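Local coordinates for extracellular solute-binding protein family 1 (Pseudothermotoga lettingae, PDB 5CI5) that binds the sugar alpha-D-tagatopyranose and probably delivers it to an ABC transporter as the extracellular solute-binding component, at residues A[328-331]-A[332-336]. Numbering follows the deposited sequence. Where two conformers were deposited one is given.
Sequences WMKW and VEEKG
The indole of W331 carries K335 over one face, with CG of the lysine 4.1 Å above the ring plane and displaced toward its rim, while the indole of W328, with W331 CG over one of its faces near the rim, meets V332 at its edge, where CG2 lies in the ring plane 3.8 Å from CE3. Both edge and face pairs with the second segment have the i to i+4 spacing of an alpha-helix, here the C-terminal turns of helix 325-335 in a periplasmic-binding-protein fold. The backbone supports this assignment: V332 N donates to W328 O at 3.0 Å with an N-H...O angle of 173°, and K335 N to W331 O at 2.8 Å. With CG of W331 anti to its own N (chi1 -171°), the ring extends from the helix so that NE1 passes 3.9 Å from K335 CB and donates a hydrogen bond to G337 O just beyond the helix. W134 meets W331 edge-to-face and also touches the W328 ring, and W40 packs against W331. Replacing W331 with an alanine would probably leave G337 O without this donor and K335 CG without the ring face beneath it. On the exposed side, the extended K330 chain lies obliquely against E334, CE 3.2 Å from OE2; the charged ends, NZ and OE2, are 4.4 Å apart, too far for a salt bridge. G336, the first residue past the helix, has positive phi (69°), and its N is still bonded to V332 O at 2.9 Å.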
# COMPACT_ATOMS: atom_id res chain seq x y z
N TRP A 328 3.27 -1.37 -19.70
CA TRP A 328 3.94 -0.98 -18.48
C TRP A 328 5.20 -0.15 -18.77
O TRP A 328 5.51 0.75 -18.02
CB TRP A 328 4.28 -2.19 -17.61
CG TRP A 328 3.38 -2.21 -16.42
CD1 TRP A 328 2.31 -3.05 -16.22
CD2 TRP A 328 3.43 -1.34 -15.30
NE1 TRP A 328 1.71 -2.75 -15.02
CE2 TRP A 328 2.37 -1.71 -14.43
CE3 TRP A 328 4.26 -0.29 -14.92
CZ2 TRP A 328 2.14 -1.06 -13.22
CZ3 TRP A 328 4.03 0.34 -13.71
CH2 TRP A 328 2.96 -0.03 -12.89
N MSE A 329 5.89 -0.43 -19.88
CA MSE A 329 7.02 0.41 -20.27
C MSE A 329 6.55 1.86 -20.47
O MSE A 329 7.18 2.81 -20.00
CB MSE A 329 7.69 -0.11 -21.54
CG MSE A 329 8.69 -1.20 -21.27
SE MSE A 329 10.27 -0.55 -20.30
CE MSE A 329 11.38 -0.08 -21.83
N LYS A 330 5.45 2.03 -21.18
CA LYS A 330 4.92 3.35 -21.43
C LYS A 330 4.47 4.03 -20.14
O LYS A 330 4.72 5.23 -19.93
CB LYS A 330 3.77 3.28 -22.43
CG LYS A 330 3.21 4.65 -22.81
CD LYS A 330 2.25 4.53 -23.96
CE LYS A 330 1.70 5.88 -24.39
NZ LYS A 330 0.73 5.74 -25.53
N TRP A 331 3.81 3.28 -19.29
CA TRP A 331 3.38 3.81 -18.00
C TRP A 331 4.56 4.34 -17.18
O TRP A 331 4.53 5.47 -16.70
CB TRP A 331 2.63 2.74 -17.20
CG TRP A 331 2.01 3.31 -16.00
CD1 TRP A 331 2.65 3.74 -14.87
CD2 TRP A 331 0.62 3.53 -15.79
NE1 TRP A 331 1.73 4.22 -13.96
CE2 TRP A 331 0.48 4.12 -14.50
CE3 TRP A 331 -0.53 3.29 -16.55
CZ2 TRP A 331 -0.76 4.45 -13.97
CZ3 TRP A 331 -1.76 3.63 -16.02
CH2 TRP A 331 -1.86 4.22 -14.74
N VAL A 332 5.61 3.55 -17.03
CA VAL A 332 6.79 3.98 -16.28
C VAL A 332 7.47 5.19 -16.92
O VAL A 332 7.92 6.10 -16.21
CB VAL A 332 7.82 2.85 -16.17
CG1 VAL A 332 9.23 3.40 -15.82
CG2 VAL A 332 7.34 1.89 -15.14
N GLU A 333 7.58 5.17 -18.24
CA GLU A 333 8.20 6.27 -18.99
C GLU A 333 7.50 7.57 -18.65
O GLU A 333 8.13 8.60 -18.43
CB GLU A 333 8.14 6.03 -20.51
CG GLU A 333 7.99 7.32 -21.39
CD GLU A 333 7.72 7.04 -22.88
OE1 GLU A 333 7.03 6.05 -23.23
OE2 GLU A 333 8.20 7.84 -23.72
N GLU A 334 6.18 7.52 -18.66
CA GLU A 334 5.39 8.73 -18.48
C GLU A 334 5.26 9.15 -17.04
O GLU A 334 5.34 10.35 -16.74
CB GLU A 334 4.01 8.53 -19.08
CG GLU A 334 4.04 8.40 -20.59
CD GLU A 334 2.66 8.23 -21.19
OE1 GLU A 334 1.69 8.05 -20.42
OE2 GLU A 334 2.55 8.28 -22.44
N LYS A 335 5.05 8.19 -16.14
CA LYS A 335 4.63 8.53 -14.77
C LYS A 335 5.65 8.24 -13.68
O LYS A 335 5.53 8.78 -12.58
CB LYS A 335 3.32 7.78 -14.42
CG LYS A 335 2.13 8.09 -15.35
CD LYS A 335 1.87 9.60 -15.58
CE LYS A 335 0.92 10.17 -14.55
NZ LYS A 335 0.89 11.66 -14.56
N GLY A 336 6.63 7.37 -13.94
CA GLY A 336 7.67 7.11 -12.95
C GLY A 336 7.22 6.36 -11.70
O GLY A 336 7.92 6.39 -10.71